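Local coordinates for phosphoglycerate kinase (Coxiella burnetii, PDB 4NG4), which catalyses the reversible phosphoryl transfer between ATP and (2R)-3-phosphoglycerate, a step of glycolysis that makes or consumes (2R)-3-phospho-glyceroyl phosphate, at residues I29-N34 against V65-H70; T231-Q236 against L267-D272; L341-A346 against F366-Q371; V273-E278 against S295-F300. One frame throughout, in Å; residues are numbered along the deposited sequence.

Contact 1 of 4, residues I29-N34 against V65-H70; sequences IREDLN and VMILSH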
# COMPACT_ATOMS: atom_id res chain seq x y z
N ILE A 29 2.24 -15.92 14.77
CA ILE A 29 2.61 -14.82 13.88
C ILE A 29 1.74 -14.80 12.63
O ILE A 29 1.82 -15.71 11.81
CB ILE A 29 4.09 -14.93 13.45
CG1 ILE A 29 5.01 -15.02 14.66
CG2 ILE A 29 4.50 -13.75 12.58
CD1 ILE A 29 6.42 -15.38 14.29
N ARG A 30 0.94 -13.75 12.47
CA ARG A 30 0.15 -13.55 11.26
C ARG A 30 1.02 -12.85 10.22
O ARG A 30 1.44 -11.70 10.40
CB ARG A 30 -1.10 -12.72 11.55
CG ARG A 30 -2.00 -12.45 10.32
CD ARG A 30 -2.79 -13.65 9.90
NE ARG A 30 -3.87 -13.33 8.97
CZ ARG A 30 -3.73 -13.18 7.65
NH1 ARG A 30 -2.54 -13.29 7.08
NH2 ARG A 30 -4.78 -12.87 6.91
N GLU A 31 1.25 -13.55 9.12
CA GLU A 31 2.06 -13.03 8.03
C GLU A 31 1.24 -12.99 6.72
O GLU A 31 0.16 -13.58 6.63
CB GLU A 31 3.29 -13.91 7.84
CG GLU A 31 4.20 -14.00 9.07
CD GLU A 31 5.15 -12.83 9.20
OE1 GLU A 31 5.18 -11.98 8.30
OE2 GLU A 31 5.89 -12.78 10.23
N ASP A 32 1.77 -12.25 5.75
CA ASP A 32 1.22 -12.16 4.39
C ASP A 32 2.16 -12.99 3.52
O ASP A 32 3.13 -12.49 2.97
CB ASP A 32 1.14 -10.70 3.93
CG ASP A 32 0.54 -10.54 2.53
OD1 ASP A 32 0.14 -11.53 1.89
OD2 ASP A 32 0.46 -9.38 2.05
N LEU A 33 1.87 -14.27 3.43
CA LEU A 33 2.60 -15.22 2.58
C LEU A 33 1.78 -15.56 1.32
O LEU A 33 1.99 -16.59 0.72
CB LEU A 33 2.90 -16.49 3.38
CG LEU A 33 3.41 -16.26 4.81
CD1 LEU A 33 3.82 -17.58 5.47
CD2 LEU A 33 4.57 -15.26 4.83
N ASN A 34 0.86 -14.66 0.96
CA ASN A 34 -0.11 -14.83 -0.15
C ASN A 34 0.58 -14.67 -1.50
O ASN A 34 0.39 -13.68 -2.19
CB ASN A 34 -1.25 -13.78 0.01
CG ASN A 34 -2.32 -13.90 -1.04
OD1 ASN A 34 -2.62 -14.97 -1.53
ND2 ASN A 34 -2.92 -12.78 -1.39
N VAL A 65 6.80 -21.62 17.46
CA VAL A 65 6.24 -20.73 16.43
C VAL A 65 5.12 -21.32 15.58
O VAL A 65 5.31 -22.35 14.92
CB VAL A 65 7.35 -20.20 15.48
CG1 VAL A 65 6.75 -19.67 14.20
CG2 VAL A 65 8.16 -19.12 16.18
N MET A 66 3.97 -20.66 15.59
CA MET A 66 2.85 -20.99 14.70
C MET A 66 2.68 -19.87 13.66
O MET A 66 2.25 -18.77 13.99
CB MET A 66 1.57 -21.13 15.51
CG MET A 66 1.52 -22.36 16.39
SD MET A 66 0.16 -22.29 17.60
CE MET A 66 0.91 -21.27 18.86
N ILE A 67 3.01 -20.18 12.41
CA ILE A 67 2.96 -19.18 11.34
C ILE A 67 1.59 -19.17 10.67
O ILE A 67 1.16 -20.17 10.13
CB ILE A 67 4.02 -19.44 10.26
CG1 ILE A 67 5.43 -19.53 10.88
CG2 ILE A 67 3.97 -18.33 9.21
CD1 ILE A 67 6.47 -20.07 9.92
N LEU A 68 0.94 -18.02 10.68
CA LEU A 68 -0.43 -17.89 10.22
C LEU A 68 -0.49 -17.04 8.93
O LEU A 68 0.19 -16.03 8.84
CB LEU A 68 -1.26 -17.25 11.33
CG LEU A 68 -2.70 -17.72 11.51
CD1 LEU A 68 -2.80 -19.24 11.78
CD2 LEU A 68 -3.31 -16.90 12.63
N SER A 69 -1.25 -17.48 7.93
CA SER A 69 -1.36 -16.72 6.68
C SER A 69 -2.59 -17.05 5.85
O SER A 69 -3.24 -18.07 6.04
CB SER A 69 -0.13 -16.89 5.79
OG SER A 69 -0.15 -15.93 4.75
N HIS A 70 -2.90 -16.15 4.92
CA HIS A 70 -3.97 -16.38 3.98
C HIS A 70 -3.35 -16.79 2.66
O HIS A 70 -2.13 -16.73 2.51
CB HIS A 70 -4.88 -15.14 3.85
CG HIS A 70 -4.21 -13.96 3.24
ND1 HIS A 70 -3.32 -13.17 3.92
CD2 HIS A 70 -4.31 -13.43 1.99
CE1 HIS A 70 -2.90 -12.19 3.13
NE2 HIS A 70 -3.48 -12.34 1.95

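Contact 2 of 4, residues T231-Q236 against L267-D272; sequences TFLKAQ and LPLPVD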
# COMPACT_ATOMS: atom_id res chain seq x y z
N THR A 231 -9.69 16.20 -14.17
CA THR A 231 -10.91 16.63 -13.48
C THR A 231 -10.75 18.02 -12.88
O THR A 231 -11.64 18.85 -12.98
CB THR A 231 -11.36 15.64 -12.34
OG1 THR A 231 -11.52 14.31 -12.87
CG2 THR A 231 -12.67 16.08 -11.73
N PHE A 232 -9.60 18.29 -12.26
CA PHE A 232 -9.38 19.57 -11.60
C PHE A 232 -9.31 20.73 -12.60
O PHE A 232 -9.92 21.79 -12.40
CB PHE A 232 -8.11 19.54 -10.74
CG PHE A 232 -8.33 18.99 -9.35
CD1 PHE A 232 -8.71 19.84 -8.33
CD2 PHE A 232 -8.15 17.66 -9.08
CE1 PHE A 232 -8.90 19.36 -7.05
CE2 PHE A 232 -8.35 17.17 -7.83
CZ PHE A 232 -8.73 18.03 -6.80
N LEU A 233 -8.56 20.51 -13.68
CA LEU A 233 -8.48 21.46 -14.77
C LEU A 233 -9.87 21.82 -15.35
O LEU A 233 -10.08 22.94 -15.83
CB LEU A 233 -7.59 20.87 -15.87
CG LEU A 233 -6.06 20.72 -15.69
CD1 LEU A 233 -5.42 20.14 -16.95
CD2 LEU A 233 -5.41 22.04 -15.35
N LYS A 234 -10.80 20.87 -15.33
CA LYS A 234 -12.13 21.10 -15.88
C LYS A 234 -13.05 21.79 -14.85
O LYS A 234 -13.91 22.61 -15.22
CB LYS A 234 -12.72 19.77 -16.36
CG LYS A 234 -14.12 19.85 -16.96
CD LYS A 234 -14.26 18.78 -17.99
CE LYS A 234 -15.69 18.40 -18.26
NZ LYS A 234 -15.62 17.23 -19.22
N ALA A 235 -12.84 21.49 -13.57
CA ALA A 235 -13.48 22.25 -12.48
C ALA A 235 -13.09 23.71 -12.53
O ALA A 235 -13.89 24.55 -12.18
CB ALA A 235 -13.12 21.67 -11.13
N GLN A 236 -11.86 24.00 -12.96
CA GLN A 236 -11.39 25.38 -13.11
C GLN A 236 -11.90 26.08 -14.37
O GLN A 236 -11.74 27.28 -14.52
CB GLN A 236 -9.86 25.42 -13.10
CG GLN A 236 -9.26 25.17 -11.72
CD GLN A 236 -7.97 25.92 -11.51
OE1 GLN A 236 -7.20 26.19 -12.46
NE2 GLN A 236 -7.71 26.28 -10.28
N LEU A 267 -1.02 24.09 -5.01
CA LEU A 267 -1.71 23.05 -5.72
C LEU A 267 -1.61 23.37 -7.22
O LEU A 267 -2.61 23.66 -7.87
CB LEU A 267 -3.15 23.02 -5.22
CG LEU A 267 -3.96 21.75 -5.41
CD1 LEU A 267 -5.31 21.90 -4.75
CD2 LEU A 267 -4.12 21.42 -6.87
N PRO A 268 -0.39 23.29 -7.77
CA PRO A 268 -0.17 23.64 -9.17
C PRO A 268 -0.75 22.61 -10.08
O PRO A 268 -0.44 21.45 -9.94
CB PRO A 268 1.35 23.62 -9.30
CG PRO A 268 1.78 22.56 -8.35
CD PRO A 268 0.80 22.65 -7.18
N LEU A 269 -1.61 23.04 -10.99
CA LEU A 269 -2.19 22.14 -11.98
C LEU A 269 -1.32 22.15 -13.23
O LEU A 269 -0.50 23.03 -13.38
CB LEU A 269 -3.61 22.58 -12.31
CG LEU A 269 -4.74 22.12 -11.38
CD1 LEU A 269 -4.31 22.03 -9.93
CD2 LEU A 269 -5.90 23.08 -11.57
N PRO A 270 -1.51 21.17 -14.12
CA PRO A 270 -0.78 21.17 -15.40
C PRO A 270 -1.01 22.45 -16.18
O PRO A 270 -2.18 22.79 -16.42
CB PRO A 270 -1.38 19.98 -16.16
CG PRO A 270 -1.88 19.06 -15.08
CD PRO A 270 -2.32 19.95 -13.95
N VAL A 271 0.06 23.15 -16.56
CA VAL A 271 -0.07 24.32 -17.46
C VAL A 271 0.17 23.93 -18.93
O VAL A 271 -0.39 24.54 -19.84
CB VAL A 271 0.84 25.50 -17.06
CG1 VAL A 271 0.78 25.73 -15.56
CG2 VAL A 271 2.25 25.25 -17.49
N ASP A 272 1.00 22.91 -19.15
CA ASP A 272 1.17 22.31 -20.48
C ASP A 272 1.03 20.78 -20.43
O ASP A 272 1.35 20.16 -19.42
CB ASP A 272 2.50 22.74 -21.14
CG ASP A 272 3.75 22.41 -20.30
OD1 ASP A 272 3.64 21.84 -19.19
OD2 ASP A 272 4.86 22.72 -20.78

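Contact 3 of 4, residues L341-A346 against F366-Q371; sequences LAQAVA and FNLTDQ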
# COMPACT_ATOMS: atom_id res chain seq x y z
N LEU A 341 9.36 12.84 -13.30
CA LEU A 341 8.95 12.93 -11.91
C LEU A 341 9.70 11.90 -11.09
O LEU A 341 10.29 12.22 -10.06
CB LEU A 341 7.44 12.73 -11.78
CG LEU A 341 6.88 12.73 -10.35
CD1 LEU A 341 6.87 14.14 -9.76
CD2 LEU A 341 5.47 12.13 -10.33
N ALA A 342 9.69 10.65 -11.55
CA ALA A 342 10.32 9.56 -10.82
C ALA A 342 11.79 9.89 -10.56
O ALA A 342 12.26 9.77 -9.44
CB ALA A 342 10.19 8.27 -11.59
N GLN A 343 12.48 10.36 -11.60
CA GLN A 343 13.88 10.73 -11.50
C GLN A 343 14.10 11.87 -10.51
O GLN A 343 15.07 11.84 -9.75
CB GLN A 343 14.43 11.10 -12.88
CG GLN A 343 14.48 9.91 -13.84
CD GLN A 343 14.97 10.27 -15.24
OE1 GLN A 343 14.75 11.38 -15.72
NE2 GLN A 343 15.63 9.32 -15.91
N ALA A 344 13.18 12.83 -10.48
CA ALA A 344 13.28 13.96 -9.55
C ALA A 344 13.22 13.50 -8.08
O ALA A 344 14.01 13.96 -7.25
CB ALA A 344 12.20 15.00 -9.84
N VAL A 345 12.31 12.57 -7.78
CA VAL A 345 12.21 12.01 -6.42
C VAL A 345 13.47 11.22 -6.08
O VAL A 345 13.97 11.28 -4.95
CB VAL A 345 10.97 11.09 -6.28
CG1 VAL A 345 10.83 10.57 -4.85
CG2 VAL A 345 9.70 11.83 -6.69
N ALA A 346 14.00 10.49 -7.06
CA ALA A 346 15.24 9.74 -6.86
C ALA A 346 16.42 10.67 -6.51
O ALA A 346 16.94 10.61 -5.38
CB ALA A 346 15.57 8.90 -8.10
N PHE A 366 11.18 2.06 -15.33
CA PHE A 366 12.28 3.01 -15.42
C PHE A 366 13.50 2.55 -14.59
O PHE A 366 14.49 3.27 -14.49
CB PHE A 366 11.81 4.39 -14.93
CG PHE A 366 10.51 4.86 -15.55
CD1 PHE A 366 10.29 4.76 -16.92
CD2 PHE A 366 9.52 5.42 -14.75
CE1 PHE A 366 9.10 5.20 -17.48
CE2 PHE A 366 8.32 5.88 -15.31
CZ PHE A 366 8.11 5.77 -16.67
N ASN A 367 13.41 1.34 -14.02
CA ASN A 367 14.40 0.80 -13.08
C ASN A 367 14.90 1.83 -12.07
O ASN A 367 16.09 2.10 -11.98
CB ASN A 367 15.57 0.13 -13.82
CG ASN A 367 15.17 -1.17 -14.50
OD1 ASN A 367 15.77 -1.58 -15.50
ND2 ASN A 367 14.14 -1.83 -13.96
N LEU A 368 13.95 2.39 -11.31
CA LEU A 368 14.25 3.35 -10.25
C LEU A 368 13.78 2.90 -8.85
O LEU A 368 13.93 3.66 -7.88
CB LEU A 368 13.62 4.70 -10.59
CG LEU A 368 14.35 5.48 -11.68
CD1 LEU A 368 13.49 6.63 -12.13
CD2 LEU A 368 15.70 5.98 -11.18
N THR A 369 13.25 1.68 -8.74
CA THR A 369 12.66 1.18 -7.50
C THR A 369 13.55 1.29 -6.23
O THR A 369 13.11 1.80 -5.20
CB THR A 369 12.20 -0.28 -7.67
OG1 THR A 369 11.13 -0.34 -8.62
CG2 THR A 369 11.71 -0.85 -6.36
N ASP A 370 14.79 0.85 -6.30
CA ASP A 370 15.64 0.89 -5.11
C ASP A 370 16.15 2.31 -4.74
O ASP A 370 16.86 2.47 -3.74
CB ASP A 370 16.80 -0.14 -5.20
CG ASP A 370 17.79 0.14 -6.33
OD1 ASP A 370 17.78 1.24 -6.94
OD2 ASP A 370 18.61 -0.77 -6.62
N GLN A 371 15.80 3.33 -5.53
CA GLN A 371 16.21 4.72 -5.24
C GLN A 371 15.19 5.50 -4.39
O GLN A 371 15.51 6.58 -3.90
CB GLN A 371 16.56 5.49 -6.53
CG GLN A 371 18.05 5.41 -6.92
CD GLN A 371 18.95 6.24 -6.01
OE1 GLN A 371 19.16 7.43 -6.22
NE2 GLN A 371 19.49 5.60 -4.99

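Contact 4 of 4, residues V273-E278 against S295-F300; sequences VIVADE and SNESIF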
# COMPACT_ATOMS: atom_id res chain seq x y z
N VAL A 273 0.53 20.20 -21.53
CA VAL A 273 0.21 18.76 -21.61
C VAL A 273 0.57 18.18 -22.98
O VAL A 273 0.75 18.93 -23.93
CB VAL A 273 -1.31 18.51 -21.41
CG1 VAL A 273 -1.73 18.79 -19.97
CG2 VAL A 273 -2.12 19.34 -22.38
N ILE A 274 0.67 16.87 -23.10
CA ILE A 274 0.83 16.29 -24.42
C ILE A 274 -0.41 15.53 -24.83
O ILE A 274 -0.89 14.66 -24.11
CB ILE A 274 2.07 15.40 -24.57
CG1 ILE A 274 2.24 14.96 -26.03
CG2 ILE A 274 1.96 14.18 -23.72
CD1 ILE A 274 3.71 14.87 -26.47
N VAL A 275 -0.92 15.87 -26.01
CA VAL A 275 -2.20 15.39 -26.48
C VAL A 275 -2.04 14.64 -27.78
O VAL A 275 -1.09 14.85 -28.52
CB VAL A 275 -3.22 16.56 -26.67
CG1 VAL A 275 -3.29 17.44 -25.45
CG2 VAL A 275 -2.88 17.41 -27.87
N ALA A 276 -2.99 13.75 -28.04
CA ALA A 276 -3.07 13.01 -29.29
C ALA A 276 -4.55 12.73 -29.50
O ALA A 276 -5.34 12.88 -28.57
CB ALA A 276 -2.29 11.72 -29.20
N ASP A 277 -4.91 12.33 -30.71
CA ASP A 277 -6.31 12.04 -31.02
C ASP A 277 -6.62 10.53 -31.01
O ASP A 277 -7.72 10.11 -31.39
CB ASP A 277 -6.73 12.71 -32.33
CG ASP A 277 -6.27 11.97 -33.57
OD1 ASP A 277 -5.29 11.19 -33.48
OD2 ASP A 277 -6.89 12.19 -34.64
N GLU A 278 -5.64 9.72 -30.59
CA GLU A 278 -5.82 8.28 -30.38
C GLU A 278 -4.67 7.81 -29.49
O GLU A 278 -3.55 8.29 -29.65
CB GLU A 278 -5.87 7.51 -31.72
CG GLU A 278 -4.51 7.16 -32.34
CD GLU A 278 -4.61 6.65 -33.77
OE1 GLU A 278 -5.65 6.88 -34.42
OE2 GLU A 278 -3.63 6.01 -34.25
N SER A 295 -11.39 19.88 -29.48
CA SER A 295 -12.52 19.11 -28.97
C SER A 295 -12.43 17.60 -29.12
O SER A 295 -13.23 16.88 -28.51
CB SER A 295 -13.83 19.61 -29.58
OG SER A 295 -14.01 19.12 -30.90
N ASN A 296 -11.49 17.08 -29.90
CA ASN A 296 -11.31 15.62 -29.93
C ASN A 296 -9.86 15.21 -29.81
O ASN A 296 -9.38 14.36 -30.55
CB ASN A 296 -11.99 14.97 -31.15
CG ASN A 296 -11.48 15.50 -32.46
OD1 ASN A 296 -10.78 16.51 -32.50
ND2 ASN A 296 -11.82 14.82 -33.54
N GLU A 297 -9.19 15.85 -28.86
CA GLU A 297 -7.90 15.43 -28.34
C GLU A 297 -8.08 15.05 -26.88
O GLU A 297 -9.09 15.38 -26.27
CB GLU A 297 -6.90 16.57 -28.40
CG GLU A 297 -6.63 17.10 -29.77
CD GLU A 297 -5.57 18.20 -29.76
OE1 GLU A 297 -5.84 19.31 -29.22
OE2 GLU A 297 -4.48 17.93 -30.28
N SER A 298 -7.09 14.36 -26.32
CA SER A 298 -7.14 13.97 -24.91
C SER A 298 -5.76 14.18 -24.31
O SER A 298 -4.75 14.03 -25.01
CB SER A 298 -7.53 12.49 -24.77
OG SER A 298 -8.56 12.11 -25.67
N ILE A 299 -5.72 14.52 -23.03
CA ILE A 299 -4.46 14.71 -22.33
C ILE A 299 -3.93 13.38 -21.80
O ILE A 299 -4.59 12.72 -21.02
CB ILE A 299 -4.62 15.68 -21.15
CG1 ILE A 299 -5.07 17.06 -21.67
CG2 ILE A 299 -3.31 15.79 -20.37
CD1 ILE A 299 -5.40 18.07 -20.57
N PHE A 300 -2.73 13.00 -22.24
CA PHE A 300 -2.08 11.76 -21.81
C PHE A 300 -0.81 11.96 -20.97
O PHE A 300 -0.24 11.00 -20.44
CB PHE A 300 -1.73 10.91 -23.02
CG PHE A 300 -2.92 10.59 -23.91
CD1 PHE A 300 -4.08 10.07 -23.37
CD2 PHE A 300 -2.85 10.79 -25.27
CE1 PHE A 300 -5.15 9.76 -24.18
CE2 PHE A 300 -3.91 10.48 -26.08
CZ PHE A 300 -5.07 9.96 -25.53

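Contact 1 of 4, residues I29-N34 against V65-H70
I29 pairs with I67, and R30 with L68, in parallel register. They join strands 26-31 and 64-69 in the parallel sheet of the N-terminal, Rossmann-like domain of the phosphoglycerate kinase fold, a beta-alpha-beta arrangement with helix 46-60 on the connection. At I29 both backbone polar atoms are used: its N donates to M66 O at 3.0 Å, and its O accepts from L68 N at 2.7 Å. R30 turns to the same sheet face as L68. A chi1 of 180° sets its CG anti to the backbone N, and the chain then bends at chi2. Its guanidinium meets the imidazole edge to edge, NH1 donating to H70 ND1 at 3.3 Å with each partner in the other's plane although the two planes stand 61° apart; R30 NE is bonded to S161 OG. The ladder continues at E31, whose N points almost straight at L68 O (2.7 Å, 178° at the hydrogen). At D32, OD1 comes near H70 CE1 and makes a long, weak ion pair with R47. The turn is tied back to the second strand at L33, whose N donates to S69 OG at 2.9 Å while its CD1 packs on I67 CG2 at 3.8 Å. The pairing thus brings together D32, L33, N34 and H70, four residues predicted to bind the substrate, consistent with a phosphoglycerate site here. N34 completes the turn: OD1 accepts from G72 N, and CB lies 3.3 Å from H70 NE2.

Contact 2 of 4, residues T231-Q236 against L267-D272
L233 and L269 slide past one another in opposite directions, and this pair seats helix 227-235 on the loop that leads into strand 272-276, within the C-terminal, nucleotide-binding Rossmann-like domain. The interface is wholly van der Waals in character: no hydrogen bond crosses it, and the two segments bury 250 Å² between them. L233 supplies both of its methyl branches. With chi1 at -70° its CG sits beside the backbone N, anti to the carbonyl carbon. CD2 then comes alongside L269 CB at 3.6 Å and also approaches the backbone at P270 O, 3.5 Å away. Against the proline ring L233 runs at a slant: CD2 is 4.0 Å from P270 CD, whereas CD1 faces the far part of the ring, 4.1 Å from P270 CG. At its far end L269 also touches the helix. Its CD2 branch is directed at the Q236 amide, which it meets tip to tip, and passes F232 CB at 4.3 Å. With L267 on F256 and A260 of helix 250-263, and P270 on Y310 of helix 304-316, the loop touches three helices, 227-235 included. The P270 side chain is about 9 Å from the bound ADP at nearest approach; the contact is packing of helix 227-235 on the loop. At the outer end the amide of Q236 touches the leucine with OE1 3.5 Å from L269 CD2.

Contact 3 of 4, residues L341-A346 against F366-Q371
L368 faces A342, Q343 and A346, the ridge of helix 336-347 that packs against the loop following helix 357-365. The C-terminal domain has a Rossmann-like alpha/beta fold, and the two helices here are joined through strand 351-354. The compact part is centred on the branched end of L368. A chi1 of -75° puts its CG beside the backbone N, and CD1 touches two helix residues, 3.7 Å from A342 CB and 3.8 Å from Q343 CG. Its other methyl, CD2, is 4.2 Å from A346 CB. A342 is the buried residue of the group, backed by W322 of strand 319-323, and it also meets the F366 ring at CD2, 4.3 Å from its CB. F366 also touches T338, a residue of the magnesium site, and its side chain is about 6 Å from the ion. N367, with a positive phi of 41°, is the first residue after helix 357-365 and closes it with a Schellman motif, and the loop begins there. On the solvent side the contact thins out. The extended chain of Q343 carries its amide beyond CG. Q371 is exposed, and no hydrogen bond joins the two segments anywhere. Q371 lies in the 3-10 segment 369-371, where its N donates to L368 O at 3.0 Å. At this outer margin the touch is methyl to methylene, A346 CB to Q371 CB at 3.9 Å.

Contact 4 of 4, residues V273-E278 against S295-F300
V273 and I299 form the apolar centre, their side chains crossing at about a right angle with V273 CG1 3.4 Å from I299 CG2. They belong to a small antiparallel sheet of the nucleotide-binding domain, in which strand 272-276 runs between 286-289 and 298-300. V275 and I299, a non-hydrogen-bonded pair, share one face, where V275 CG1 is 4.2 Å from I299 CG1. The face with A276 and S298 carries the second apolar touch. F300 CG stands beside its own backbone N, anti to the carbonyl carbon (chi1 -56°), and the ring lies with its edge at A276 CB, which is close to the ring plane and 3.7 Å from F300 CE2. Moving outward, the backbones are joined by two bonds, F300 N to I274 O at 3.1 Å (168° at the hydrogen) and S298 N to A276 O at 3.2 Å. Between them V275 CA makes a CH...O contact with S298 O. I299 lines the ADP pocket, its O weakly bonded to the amino nitrogen of the adenine, while F300 meets the ring of F334, a residue of the magnesium site. At the polar margin E297 is directed to the third strand, with OE1 in a salt bridge to K288 and also accepting from T294 N. Past the paired residues the segments stay close, and D277 CB lies 3.6 Å from N296 O.

Read from the N terminus, the four contacts close loops one after another, and none nests in or crosses another. Contact 1 closes a 30-residue connection in the N-terminal domain; its centre is 45 Å from that of contact 2 and 47 Å from that of contact 4, across the chain's centre. Contact 2 spans another 30 residues, and contact 4 opens directly where it ends, at V273, closing a 16-residue connection that carries strand 286-289. These two touch, L233 CD1 lying 4.2 Å from I299 CD1, and so tie helix 227-235 to the small sheet. Contact 3, last, closes 19 residues and joins helix 336-347 to the loop after helix 357-365, its centre about 25 Å from that of contact 2.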